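Local coordinates for protein N-acetylmuramoyl-L-alanine amidase (Mycolicibacterium smegmatis, PDB 7AGM) that probably cleaves peptidoglycan as a zinc-dependent hydrolase, cutting the amide bond between N-acetylmuramic acid and L-alanine of the stem peptide, at residues P15-A20 and S105-G110; E52-W57 and G79-L84; G117-Y122 and L180-N185. All blocks are in the same frame, centred on the assembly; numbering follows the deposited sequence.

How the contacts relate
Contact 1 and contact 2 share one zinc ion, with centres about 7 Å apart: His-17 and His-107 come from contact 1, and Glu-52 from contact 2. Two probable hydrogen bonds between backbone and side chain tie them together: Thr-56 OG1 to Gly-16 O at 2.8 Å and Ala-108 N to Glu-52 OE2 at 3.0 Å. Contact 3, centred about 11 Å from contact 1, extends the same sheet: Ser-105 O lies 2.8 Å from Val-181 N across neighbouring strands. It brings Glu-182 to the site, with OE2 2.6 Å from water 1 on the zinc. Contacts 2 and 3, about 18 Å apart between centres, meet where Phe-55 CZ packs on Cys-183 CB.

Contact 1: residues P15-A20 and S105-G110. With ZN (zinc ion), chain C.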
loop_
_atom_site.group_PDB
_atom_site.type_symbol
_atom_site.label_atom_id
_atom_site.label_comp_id
_atom_site.label_asym_id
_atom_site.label_seq_id
_atom_site.Cartn_x
_atom_site.Cartn_y
_atom_site.Cartn_z
ATOM N N PRO A 15 0.368 -3.741 -5.422
ATOM C CA PRO A 15 1.033 -2.574 -6.026
ATOM C C PRO A 15 0.007 -1.722 -6.758
ATOM O O PRO A 15 -0.630 -2.174 -7.715
ATOM C CB PRO A 15 2.058 -3.194 -6.982
ATOM C CG PRO A 15 1.549 -4.578 -7.271
ATOM C CD PRO A 15 0.662 -5.006 -6.121
ATOM N N GLY A 16 -0.173 -0.494 -6.273
ATOM C CA GLY A 16 -1.265 0.335 -6.756
ATOM C C GLY A 16 -1.187 0.593 -8.253
ATOM O O GLY A 16 -0.101 0.703 -8.837
ATOM N N HIS A 17 -2.370 0.663 -8.872
ATOM C CA HIS A 17 -2.598 1.084 -10.253
ATOM C C HIS A 17 -2.204 0.008 -11.253
ATOM O O HIS A 17 -1.831 -1.095 -10.849
ATOM C CB HIS A 17 -1.964 2.453 -10.526
ATOM C CG HIS A 17 -2.326 3.465 -9.489
ATOM N ND1 HIS A 17 -3.535 4.129 -9.489
ATOM C CD2 HIS A 17 -1.665 3.883 -8.383
ATOM C CE1 HIS A 17 -3.592 4.930 -8.438
ATOM N NE2 HIS A 17 -2.477 4.792 -7.745
ATOM N N ASN A 18 -2.323 0.302 -12.551
ATOM C CA ASN A 18 -2.041 -0.654 -13.613
ATOM C C ASN A 18 -0.901 -0.142 -14.477
ATOM O O ASN A 18 -0.692 1.067 -14.602
ATOM C CB ASN A 18 -3.227 -0.826 -14.576
ATOM C CG ASN A 18 -4.540 -1.093 -13.878
ATOM O OD1 ASN A 18 -4.607 -1.811 -12.881
ATOM N ND2 ASN A 18 -5.610 -0.528 -14.428
ATOM N N GLY A 19 -0.199 -1.079 -15.121
ATOM C CA GLY A 19 0.825 -0.706 -16.081
ATOM C C GLY A 19 0.278 -0.164 -17.384
ATOM O O GLY A 19 1.022 0.460 -18.146
ATOM N N ALA A 20 -1.002 -0.403 -17.664
ATOM C CA ALA A 20 -1.668 0.197 -18.806
ATOM C C ALA A 20 -3.146 0.328 -18.479
ATOM O O ALA A 20 -3.691 -0.449 -17.689
ATOM C CB ALA A 20 -1.473 -0.634 -20.075
ATOM N N SER A 105 -1.289 -2.447 0.573
ATOM C CA SER A 105 -1.340 -1.790 -0.722
ATOM C C SER A 105 -0.265 -0.714 -0.737
ATOM O O SER A 105 -0.100 0.015 0.243
ATOM C CB SER A 105 -2.724 -1.183 -0.945
ATOM O OG SER A 105 -2.794 -0.516 -2.190
ATOM N N ILE A 106 0.508 -0.659 -1.817
ATOM C CA ILE A 106 1.673 0.214 -1.907
ATOM C C ILE A 106 1.429 1.258 -2.986
ATOM O O ILE A 106 1.107 0.913 -4.134
ATOM C CB ILE A 106 2.959 -0.590 -2.155
ATOM C CG1 ILE A 106 3.226 -1.521 -0.966
ATOM C CG2 ILE A 106 4.130 0.348 -2.362
ATOM C CD1 ILE A 106 4.474 -2.385 -1.117
ATOM N N HIS A 107 1.588 2.535 -2.617
ATOM C CA HIS A 107 1.248 3.666 -3.466
ATOM C C HIS A 107 2.310 4.742 -3.339
ATOM O O HIS A 107 3.189 4.693 -2.469
ATOM C CB HIS A 107 -0.103 4.277 -3.083
ATOM C CG HIS A 107 -1.264 3.484 -3.577
ATOM N ND1 HIS A 107 -2.019 3.876 -4.659
ATOM C CD2 HIS A 107 -1.788 2.309 -3.151
ATOM C CE1 HIS A 107 -2.962 2.977 -4.879
ATOM N NE2 HIS A 107 -2.845 2.018 -3.976
ATOM N N ALA A 108 2.189 5.745 -4.207
ATOM C CA ALA A 108 2.917 6.999 -4.071
ATOM C C ALA A 108 1.971 8.144 -4.396
ATOM O O ALA A 108 1.056 8.001 -5.212
ATOM C CB ALA A 108 4.151 7.069 -4.978
ATOM N N ASP A 109 2.211 9.283 -3.760
ATOM C CA ASP A 109 1.247 10.364 -3.679
ATOM C C ASP A 109 1.636 11.528 -4.579
ATOM O O ASP A 109 2.773 11.642 -5.052
ATOM C CB ASP A 109 1.181 10.867 -2.234
ATOM C CG ASP A 109 -0.109 11.575 -1.916
ATOM O OD1 ASP A 109 -1.097 11.417 -2.674
ATOM O OD2 ASP A 109 -0.124 12.295 -0.898
ATOM N N GLY A 110 0.660 12.399 -4.810
ATOM C CA GLY A 110 0.902 13.685 -5.425
ATOM C C GLY A 110 0.433 14.806 -4.522
ATOM O O GLY A 110 -0.773 14.987 -4.328
HETATM ZN ZN ZN C . -1.923 5.531 -5.847
HETATM O O HOH W 1 -1.509 7.128 -4.588
HETATM O O HOH W 2 -2.599 7.382 -6.691
HETATM O O HOH W 3 -4.039 6.001 -5.330
#
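Pro-15 and Ile-106 form a parallel beta bridge at the C-terminal end of strand 10-15, where Gly-16 N donates to Ile-106 O (2.9 Å) just before the chain leaves the sheet. From this junction two histidines converge on a zinc ion. His-17 binds it through NE2 at 2.1 Å, while His-107 uses the nitrogen nearer its backbone, ND1, at 2.0 Å. This choice of nitrogens is consistent with their origins: His-17 reaches in from a loop, whereas His-107 sits on strand 102-109 with its CB only 3.5 Å from the zinc. In His-107, CG lies anti to the carbonyl carbon (chi1 -78°), which starts the ring off beside the backbone N. The side chains cross at about a right angle, their ring planes 78° apart. NE2 of His-17 and ND1 of His-107 are 3.3 Å from each other, a closeness imposed by their common metal and not by a hydrogen bond. Gly-16 CA rests over one face of the His-107 ring, 3.9 Å from its centroid, as a CH-pi contact; having no side chain, glycine lets backbone and ring come this near. The remaining nitrogen of His-17, ND1, is hydrogen-bonded to Glu-41 O, which should fix the rotation of the ring and direct NE2 at the metal. Glu-52 and three waters complete a six-coordinate shell. Water 1 donates to Ala-108 O at 2.8 Å, so the strand backbone can help to orient a metal-bound water, beside Glu-182. Such a zinc, held by two imidazole nitrogens and one carboxylate oxygen with several water positions remaining, is consistent with a centre that polarises water or a substrate carbonyl for amide hydrolysis.

Contact 2: residues E52-W57 and G79-L84; sequences EHSFTW and GNDNAL. With ZN (zinc ion), chain C.
At the start of helix 52-69, whose first residue is a zinc ligand, His-53, Ser-54 and Trp-57 meet the loop that follows strand 73-76. Asp-81 is the main partner, its carboxylate divided between two donors. His-53 ND1 gives its proton to OD1 at 2.6 Å, nearly straight at 165° and close to the ring plane, although it approaches on the syn side somewhat out of the carboxylate plane. Ser-54 OG donates to the syn lone pair of OD2 at 2.8 Å. Aspartate suits this place because its short chain spreads two oxygens across adjacent residues of one helical turn. A salt bridge from Arg-78 to OD1 would further steady the negative charge. Trp-57, with CG anti to the backbone N (chi1 172°), lays its indole alongside the loop: Asp-81 CB sits over one face, 3.6 Å from the centroid of the five-membered ring, and Trp-57 CH2 approaches Gly-79 C at 3.3 Å. Within the loop, Asn-80 OD1 accepts from Asn-82 N at 3.2 Å, an Asx turn that shapes the backbone beside Asp-81. Glu-52 takes no part in these bonds; its extended chain carries OE2 to the zinc at 2.0 Å. The arrangement thus joins a His-carboxylate pair to the metal-bearing helix start of a zinc amidase of the Amidase_3 family.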
loop_
_atom_site.group_PDB
_atom_site.type_symbol
_atom_site.label_atom_id
_atom_site.label_comp_id
_atom_site.label_asym_id
_atom_site.label_seq_id
_atom_site.Cartn_x
_atom_site.Cartn_y
_atom_site.Cartn_z
ATOM N N GLU A 52 3.799 6.389 -11.057
ATOM C CA GLU A 52 3.488 5.689 -9.816
ATOM C C GLU A 52 3.381 4.183 -10.025
ATOM O O GLU A 52 3.888 3.401 -9.211
ATOM C CB GLU A 52 2.187 6.225 -9.219
ATOM C CG GLU A 52 1.821 5.522 -7.917
ATOM C CD GLU A 52 0.515 6.003 -7.330
ATOM O OE1 GLU A 52 -0.084 6.942 -7.897
ATOM O OE2 GLU A 52 0.075 5.434 -6.304
ATOM N N HIS A 53 2.743 3.752 -11.117
ATOM C CA HIS A 53 2.504 2.322 -11.284
ATOM C C HIS A 53 3.803 1.529 -11.390
ATOM O O HIS A 53 3.851 0.374 -10.958
ATOM C CB HIS A 53 1.566 2.053 -12.466
ATOM C CG HIS A 53 2.188 2.258 -13.815
ATOM N ND1 HIS A 53 3.021 1.330 -14.405
ATOM C CD2 HIS A 53 2.057 3.265 -14.710
ATOM C CE1 HIS A 53 3.392 1.765 -15.597
ATOM N NE2 HIS A 53 2.816 2.937 -15.809
ATOM N N SER A 54 4.865 2.127 -11.945
ATOM C CA SER A 54 6.143 1.424 -12.010
ATOM C C SER A 54 6.854 1.434 -10.661
ATOM O O SER A 54 7.466 0.428 -10.268
ATOM C CB SER A 54 7.031 2.024 -13.098
ATOM O OG SER A 54 6.417 1.874 -14.369
ATOM N N PHE A 55 6.763 2.548 -9.928
ATOM C CA PHE A 55 7.319 2.587 -8.581
ATOM C C PHE A 55 6.675 1.532 -7.691
ATOM O O PHE A 55 7.370 0.802 -6.972
ATOM C CB PHE A 55 7.125 3.964 -7.946
ATOM C CG PHE A 55 7.368 3.957 -6.463
ATOM C CD1 PHE A 55 8.656 3.885 -5.957
ATOM C CD2 PHE A 55 6.305 3.972 -5.570
ATOM C CE1 PHE A 55 8.892 3.846 -4.590
ATOM C CE2 PHE A 55 6.528 3.938 -4.202
ATOM C CZ PHE A 55 7.818 3.879 -3.703
ATOM N N THR A 56 5.338 1.457 -7.697
ATOM C CA THR A 56 4.681 0.513 -6.799
ATOM C C THR A 56 4.986 -0.920 -7.204
ATOM O O THR A 56 5.174 -1.790 -6.345
ATOM C CB THR A 56 3.169 0.746 -6.773
ATOM O OG1 THR A 56 2.604 0.418 -8.049
ATOM C CG2 THR A 56 2.828 2.200 -6.395
ATOM N N TRP A 57 5.053 -1.183 -8.507
ATOM C CA TRP A 57 5.351 -2.528 -8.991
ATOM C C TRP A 57 6.724 -2.996 -8.518
ATOM O O TRP A 57 6.854 -4.039 -7.861
ATOM C CB TRP A 57 5.259 -2.536 -10.518
ATOM C CG TRP A 57 5.718 -3.808 -11.147
ATOM C CD1 TRP A 57 6.843 -4.000 -11.911
ATOM C CD2 TRP A 57 5.057 -5.076 -11.085
ATOM N NE1 TRP A 57 6.914 -5.305 -12.321
ATOM C CE2 TRP A 57 5.829 -5.988 -11.833
ATOM C CE3 TRP A 57 3.884 -5.527 -10.470
ATOM C CZ2 TRP A 57 5.473 -7.325 -11.973
ATOM C CZ3 TRP A 57 3.529 -6.860 -10.617
ATOM C CH2 TRP A 57 4.324 -7.741 -11.358
ATOM N N GLY A 79 0.138 -9.044 -11.998
ATOM C CA GLY A 79 1.271 -9.864 -12.374
ATOM C C GLY A 79 2.201 -9.252 -13.400
ATOM O O GLY A 79 3.130 -9.922 -13.862
ATOM N N ASN A 80 1.973 -7.994 -13.767
ATOM C CA ASN A 80 2.848 -7.291 -14.698
ATOM C C ASN A 80 2.690 -5.791 -14.480
ATOM O O ASN A 80 1.863 -5.337 -13.682
ATOM C CB ASN A 80 2.537 -7.657 -16.153
ATOM C CG ASN A 80 1.121 -7.292 -16.554
ATOM O OD1 ASN A 80 0.715 -6.123 -16.487
ATOM N ND2 ASN A 80 0.358 -8.290 -16.982
ATOM N N ASP A 81 3.476 -5.021 -15.229
ATOM C CA ASP A 81 3.455 -3.566 -15.173
ATOM C C ASP A 81 3.263 -2.971 -16.565
ATOM O O ASP A 81 3.697 -1.850 -16.831
ATOM C CB ASP A 81 4.726 -3.030 -14.511
ATOM C CG ASP A 81 4.634 -1.556 -14.175
ATOM O OD1 ASP A 81 3.570 -1.143 -13.677
ATOM O OD2 ASP A 81 5.617 -0.815 -14.410
ATOM N N ASN A 82 2.598 -3.701 -17.463
ATOM C CA ASN A 82 2.397 -3.185 -18.814
ATOM C C ASN A 82 1.012 -3.483 -19.379
ATOM O O ASN A 82 0.806 -3.306 -20.587
ATOM C CB ASN A 82 3.491 -3.682 -19.778
ATOM C CG ASN A 82 3.437 -5.184 -20.004
ATOM O OD1 ASN A 82 2.808 -5.917 -19.246
ATOM N ND2 ASN A 82 4.097 -5.647 -21.061
ATOM N N ALA A 83 0.057 -3.912 -18.557
ATOM C CA ALA A 83 -1.276 -4.237 -19.042
ATOM C C ALA A 83 -2.301 -3.880 -17.971
ATOM O O ALA A 83 -1.954 -3.461 -16.861
ATOM C CB ALA A 83 -1.354 -5.711 -19.460
ATOM N N LEU A 84 -3.576 -4.050 -18.313
ATOM C CA LEU A 84 -4.651 -3.745 -17.380
ATOM C C LEU A 84 -4.530 -4.597 -16.120
ATOM O O LEU A 84 -4.084 -5.746 -16.159
ATOM C CB LEU A 84 -6.008 -4.000 -18.037
ATOM C CG LEU A 84 -6.462 -3.000 -19.099
ATOM C CD1 LEU A 84 -7.706 -3.516 -19.799
ATOM C CD2 LEU A 84 -6.725 -1.647 -18.468
HETATM ZN ZN ZN C . -1.923 5.531 -5.847
HETATM O O HOH W 2 -2.599 7.382 -6.691
HETATM O O HOH W 3 -4.039 6.001 -5.330
HETATM O O HOH W 1 -1.509 7.128 -4.588
#

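Contact 3: residues G117-Y122 and L180-N185; sequences GFHVLY and LVECGN
Glu-182 and His-119 lie side by side across two antiparallel strands and point the same way, Glu-182 CB standing over one face of the imidazole, 3.8 Å from its centroid. Two residues along from His-119, Leu-121 CD1 touches Glu-182 CG at 3.7 Å, so ring and leucine pack the aliphatic part of the glutamate. Its chain bends at chi2 (-78°), turning CD off the extended path, and the nearest side-chain atom lies about 4 Å from the zinc, beyond the first shell. Leu-180 continues this face, its CD2 4.1 Å from Leu-121 CD1.

Behind, His-119 and Glu-182 make a hydrogen-bonded pair, Glu-182 N to His-119 O being 2.9 Å; Leu-121 N to Leu-180 O follows at 2.8 Å. Val-120 and Val-181 form the non-hydrogen-bonded pair between them and face the opposite side, where Leu-146 of helix 134-148 packs on Val-120. Gly-117, with a positive phi of 110° that glycine tolerates, brings its O within 3.2 Å of Gly-184 CA. Further out, Asp-191 accepts from both Gly-117 N and Asn-185 N, binding the strand ends together. Strand 119-123 is antiparallel to 178-185 in a mixed, helix-flanked sheet, the alpha/beta scaffold of zinc-dependent Amidase_3 enzymes.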
loop_
_atom_site.group_PDB
_atom_site.type_symbol
_atom_site.label_atom_id
_atom_site.label_comp_id
_atom_site.label_asym_id
_atom_site.label_seq_id
_atom_site.Cartn_x
_atom_site.Cartn_y
_atom_site.Cartn_z
ATOM N N GLY A 117 7.593 12.768 2.428
ATOM C CA GLY A 117 7.450 11.785 3.483
ATOM C C GLY A 117 6.270 10.855 3.251
ATOM O O GLY A 117 5.508 10.984 2.291
ATOM N N PHE A 118 6.143 9.892 4.161
ATOM C CA PHE A 118 5.175 8.804 4.035
ATOM C C PHE A 118 3.907 9.076 4.844
ATOM O O PHE A 118 3.907 9.819 5.832
ATOM C CB PHE A 118 5.785 7.470 4.500
ATOM C CG PHE A 118 5.917 7.355 6.001
ATOM C CD1 PHE A 118 4.845 6.921 6.782
ATOM C CD2 PHE A 118 7.102 7.698 6.637
ATOM C CE1 PHE A 118 4.957 6.839 8.164
ATOM C CE2 PHE A 118 7.220 7.615 8.023
ATOM C CZ PHE A 118 6.138 7.180 8.786
ATOM N N HIS A 119 2.818 8.428 4.438
ATOM C CA HIS A 119 1.672 8.301 5.328
ATOM C C HIS A 119 1.014 6.942 5.139
ATOM O O HIS A 119 1.035 6.364 4.046
ATOM C CB HIS A 119 0.706 9.519 5.306
ATOM C CG HIS A 119 0.040 9.784 3.988
ATOM N ND1 HIS A 119 0.732 10.176 2.860
ATOM C CD2 HIS A 119 -1.270 9.784 3.641
ATOM C CE1 HIS A 119 -0.120 10.367 1.867
ATOM N NE2 HIS A 119 -1.343 10.137 2.315
ATOM N N VAL A 120 0.478 6.417 6.242
ATOM C CA VAL A 120 -0.138 5.095 6.293
ATOM C C VAL A 120 -1.631 5.291 6.490
ATOM O O VAL A 120 -2.061 5.859 7.503
ATOM C CB VAL A 120 0.454 4.214 7.406
ATOM C CG1 VAL A 120 -0.225 2.832 7.413
ATOM C CG2 VAL A 120 1.968 4.070 7.232
ATOM N N LEU A 121 -2.414 4.827 5.519
ATOM C CA LEU A 121 -3.863 4.965 5.531
ATOM C C LEU A 121 -4.510 3.707 6.089
ATOM O O LEU A 121 -4.058 2.586 5.830
ATOM C CB LEU A 121 -4.407 5.201 4.121
ATOM C CG LEU A 121 -4.109 6.521 3.398
ATOM C CD1 LEU A 121 -2.616 6.742 3.111
ATOM C CD2 LEU A 121 -4.920 6.575 2.110
ATOM N N TYR A 122 -5.594 3.896 6.836
ATOM C CA TYR A 122 -6.370 2.770 7.330
ATOM C C TYR A 122 -7.839 3.163 7.372
ATOM O O TYR A 122 -8.180 4.340 7.524
ATOM C CB TYR A 122 -5.869 2.287 8.696
ATOM C CG TYR A 122 -5.921 3.328 9.793
ATOM C CD1 TYR A 122 -4.913 4.277 9.933
ATOM C CD2 TYR A 122 -6.982 3.356 10.706
ATOM C CE1 TYR A 122 -4.965 5.229 10.949
ATOM C CE2 TYR A 122 -7.038 4.288 11.717
ATOM C CZ TYR A 122 -6.035 5.225 11.839
ATOM O OH TYR A 122 -6.133 6.144 12.862
ATOM N N LEU A 180 -2.669 0.836 3.766
ATOM C CA LEU A 180 -2.189 1.350 2.488
ATOM C C LEU A 180 -1.048 2.313 2.783
ATOM O O LEU A 180 -1.223 3.270 3.542
ATOM C CB LEU A 180 -3.330 2.028 1.721
ATOM C CG LEU A 180 -3.021 2.513 0.295
ATOM C CD1 LEU A 180 -4.307 2.701 -0.495
ATOM C CD2 LEU A 180 -2.204 3.808 0.255
ATOM N N VAL A 181 0.126 2.044 2.215
ATOM C CA VAL A 181 1.310 2.861 2.457
ATOM C C VAL A 181 1.493 3.793 1.264
ATOM O O VAL A 181 1.747 3.332 0.141
ATOM C CB VAL A 181 2.565 2.003 2.677
ATOM C CG1 VAL A 181 3.794 2.907 2.854
ATOM C CG2 VAL A 181 2.392 1.056 3.856
ATOM N N GLU A 182 1.349 5.099 1.496
ATOM C CA GLU A 182 1.792 6.117 0.546
ATOM C C GLU A 182 3.248 6.425 0.892
ATOM O O GLU A 182 3.531 7.042 1.925
ATOM C CB GLU A 182 0.915 7.371 0.629
ATOM C CG GLU A 182 -0.496 7.212 0.082
ATOM C CD GLU A 182 -0.569 7.257 -1.427
ATOM O OE1 GLU A 182 0.495 7.378 -2.064
ATOM O OE2 GLU A 182 -1.693 7.176 -1.979
ATOM N N CYS A 183 4.178 5.962 0.045
ATOM C CA CYS A 183 5.595 5.986 0.401
ATOM C C CYS A 183 6.165 7.394 0.427
ATOM O O CYS A 183 7.080 7.676 1.213
ATOM C CB CYS A 183 6.397 5.129 -0.579
ATOM S SG CYS A 183 6.006 3.367 -0.460
ATOM N N GLY A 184 5.651 8.280 -0.419
ATOM C CA GLY A 184 6.207 9.616 -0.543
ATOM C C GLY A 184 5.437 10.395 -1.582
ATOM O O GLY A 184 4.451 9.913 -2.149
ATOM N N ASN A 185 5.919 11.609 -1.838
ATOM C CA ASN A 185 5.292 12.533 -2.779
ATOM C C ASN A 185 6.113 12.529 -4.069
ATOM O O ASN A 185 7.258 12.992 -4.084
ATOM C CB ASN A 185 5.266 13.928 -2.161
ATOM C CG ASN A 185 4.664 14.975 -3.081
ATOM O OD1 ASN A 185 4.125 14.654 -4.141
ATOM N ND2 ASN A 185 4.735 16.241 -2.661
#